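Local coordinates for lipoprotein (Bacillus anthracis, PDB 4JG9) that is a putative lipoprotein of the DUF4871 family that may bind lipids, at the interface of chains A and B. Numbering follows the deposited sequence. Chains: chain A/B, Lipoprotein.

The interface of chains A and B. Residues chain A 41-44, 105, 130-131, 163; chain B 121, 126-128.
B:Glu127 sets CG anti to its carbonyl carbon (chi1 -65°) and runs extended beyond it (chi2 167°), so the chain reaches across to chain A and delivers its carboxylate to A:Thr131. Next to it, B:Ser126 has OG tucked between the backbone N and C (chi1 60°), pointing at A:Glu163, itself an extended chain. A:Thr131 OG1, anti to its carbonyl carbon, donates to B:Glu127 OE2 at 2.6 Å, meeting that oxygen from above the carboxylate plane. A:Ser105 OG lies 2.7 Å from A:Thr131 OG1 in a second-shell hydrogen bond that may help hold the threonine hydroxyl in place.

On its way in, the glutamate chain crosses A:Pro42 obliquely and slides past A:Trp130 in the opposite direction, with B:Glu127 CB 4.0 Å from A:Trp130 CD1. The A:Phe44 ring turns its edge to the incoming loop, with B:Ser126 OG and B:Glu127 OE2 in its plane; A:Glu163 CA sits over the centre of one face and A:Pro42 CB toward the rim of the other, sandwiching it.

B:Ser126 OG donates to A:Glu163 OE2 at 2.7 Å, also from above the carboxylate plane. The oxygen of a water bonds to A:Glu163 OE2 and B:Ser126 OG and lies 3.0 Å from B:Ser126 N. A:Glu163 OE2 and B:Glu127 OE2 lie 4.5 Å apart without touching, and this nearness of like charges may favour protonation of one of them.

Backbone carbonyls close the contact. A:Ser43 N donates to B:Ser126 O at 2.8 Å, and A:Trp130 NE1 to B:Pro128 O at 3.2 Å, with the acceptor almost in the indole plane. The side chains of B:Pro128 and A:Trp130 cross at about a right angle, while A:Pro42 CD packs on one indole face.

The patch joins a chain B loop to chain A's N-terminal segment, A:Trp130 with the start of strand 131-132, and the turn between strands 153-161 and 164-173; strand 102-110 stands behind as second shell. Its twin recurs across the two-fold axis, although the structure alone cannot establish a dimer in the cell.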
loop_
_atom_site.group_PDB
_atom_site.type_symbol
_atom_site.label_atom_id
_atom_site.label_comp_id
_atom_site.label_asym_id
_atom_site.label_seq_id
_atom_site.Cartn_x
_atom_site.Cartn_y
_atom_site.Cartn_z
ATOM N N ALA A 41 -3.185 6.730 -0.201
ATOM C CA ALA A 41 -4.132 5.870 -0.879
ATOM C C ALA A 41 -4.051 6.201 -2.366
ATOM O O ALA A 41 -3.502 7.235 -2.741
ATOM C CB ALA A 41 -5.535 6.112 -0.346
ATOM N N PRO A 42 -4.571 5.317 -3.222
ATOM C CA PRO A 42 -4.588 5.653 -4.650
ATOM C C PRO A 42 -5.410 6.914 -4.897
ATOM O O PRO A 42 -6.363 7.179 -4.171
ATOM C CB PRO A 42 -5.269 4.431 -5.288
ATOM C CG PRO A 42 -4.964 3.304 -4.335
ATOM C CD PRO A 42 -5.000 3.933 -2.962
ATOM N N SER A 43 -5.050 7.687 -5.915
ATOM C CA SER A 43 -5.755 8.941 -6.172
ATOM C C SER A 43 -7.218 8.747 -6.565
ATOM O O SER A 43 -8.004 9.684 -6.472
ATOM C CB SER A 43 -5.042 9.739 -7.250
ATOM O OG SER A 43 -5.167 9.078 -8.492
ATOM N N PHE A 44 -7.577 7.551 -7.026
ATOM C CA PHE A 44 -8.965 7.284 -7.415
ATOM C C PHE A 44 -9.818 6.866 -6.235
ATOM O O PHE A 44 -11.020 6.647 -6.381
ATOM C CB PHE A 44 -9.074 6.267 -8.570
ATOM C CG PHE A 44 -8.320 4.982 -8.338
ATOM C CD1 PHE A 44 -8.912 3.921 -7.658
ATOM C CD2 PHE A 44 -7.016 4.832 -8.813
ATOM C CE1 PHE A 44 -8.215 2.712 -7.452
ATOM C CE2 PHE A 44 -6.313 3.643 -8.617
ATOM C CZ PHE A 44 -6.915 2.574 -7.937
ATOM N N SER A 105 -8.818 -3.406 -8.950
ATOM C CA SER A 105 -8.334 -2.909 -7.662
ATOM C C SER A 105 -9.325 -3.177 -6.532
ATOM O O SER A 105 -10.546 -3.083 -6.705
ATOM C CB SER A 105 -8.036 -1.401 -7.715
ATOM O OG SER A 105 -7.165 -1.056 -8.777
ATOM N N TRP A 130 -2.693 -3.088 -4.201
ATOM C CA TRP A 130 -4.028 -2.540 -4.417
ATOM C C TRP A 130 -4.692 -3.234 -5.586
ATOM O O TRP A 130 -5.918 -3.426 -5.604
ATOM C CB TRP A 130 -3.966 -1.045 -4.761
ATOM C CG TRP A 130 -3.189 -0.178 -3.804
ATOM C CD1 TRP A 130 -1.908 0.276 -3.963
ATOM C CD2 TRP A 130 -3.657 0.371 -2.565
ATOM N NE1 TRP A 130 -1.550 1.072 -2.892
ATOM C CE2 TRP A 130 -2.604 1.135 -2.017
ATOM C CE3 TRP A 130 -4.868 0.290 -1.866
ATOM C CZ2 TRP A 130 -2.719 1.813 -0.798
ATOM C CZ3 TRP A 130 -4.977 0.960 -0.644
ATOM C CH2 TRP A 130 -3.902 1.712 -0.128
ATOM N N THR A 131 -3.871 -3.580 -6.576
ATOM C CA THR A 131 -4.357 -3.875 -7.916
ATOM C C THR A 131 -3.767 -5.149 -8.508
ATOM O O THR A 131 -2.580 -5.420 -8.349
ATOM C CB THR A 131 -4.011 -2.676 -8.831
ATOM O OG1 THR A 131 -4.594 -1.486 -8.284
ATOM C CG2 THR A 131 -4.495 -2.885 -10.270
ATOM N N GLU A 163 -9.352 1.742 -12.683
ATOM C CA GLU A 163 -9.333 2.915 -11.795
ATOM C C GLU A 163 -10.660 3.629 -11.640
ATOM O O GLU A 163 -10.715 4.702 -11.041
ATOM C CB GLU A 163 -8.235 3.914 -12.204
ATOM C CG GLU A 163 -6.866 3.284 -12.207
ATOM C CD GLU A 163 -5.736 4.301 -12.181
ATOM O OE1 GLU A 163 -6.028 5.518 -12.274
ATOM O OE2 GLU A 163 -4.559 3.868 -12.048
ATOM N N PHE B 121 5.252 7.367 -5.466
ATOM C CA PHE B 121 4.304 7.643 -6.532
ATOM C C PHE B 121 5.147 7.789 -7.775
ATOM O O PHE B 121 5.490 8.883 -8.183
ATOM C CB PHE B 121 3.521 8.923 -6.276
ATOM C CG PHE B 121 2.396 8.761 -5.305
ATOM C CD1 PHE B 121 2.557 9.099 -3.982
ATOM C CD2 PHE B 121 1.179 8.269 -5.718
ATOM C CE1 PHE B 121 1.525 8.953 -3.087
ATOM C CE2 PHE B 121 0.139 8.121 -4.830
ATOM C CZ PHE B 121 0.313 8.463 -3.511
ATOM N N SER B 126 -0.981 6.469 -10.074
ATOM C CA SER B 126 -2.041 6.942 -9.193
ATOM C C SER B 126 -1.949 6.209 -7.848
ATOM O O SER B 126 -2.621 6.576 -6.882
ATOM C CB SER B 126 -3.400 6.721 -9.834
ATOM O OG SER B 126 -3.571 5.341 -10.069
ATOM N N GLU B 127 -1.128 5.158 -7.805
ATOM C CA GLU B 127 -0.989 4.330 -6.613
ATOM C C GLU B 127 0.349 4.496 -5.898
ATOM O O GLU B 127 1.409 4.499 -6.519
ATOM C CB GLU B 127 -1.171 2.850 -6.963
ATOM C CG GLU B 127 -2.585 2.481 -7.472
ATOM C CD GLU B 127 -2.638 1.093 -8.099
ATOM O OE1 GLU B 127 -1.776 0.254 -7.749
ATOM O OE2 GLU B 127 -3.551 0.831 -8.917
ATOM N N PRO B 128 0.304 4.597 -4.572
ATOM C CA PRO B 128 1.525 4.627 -3.772
ATOM C C PRO B 128 2.134 3.227 -3.649
ATOM O O PRO B 128 1.412 2.255 -3.370
ATOM C CB PRO B 128 1.033 5.119 -2.412
ATOM C CG PRO B 128 -0.400 4.725 -2.353
ATOM C CD PRO B 128 -0.916 4.720 -3.757
HETATM O O HOH W 1 -1.504 4.419 -12.186
#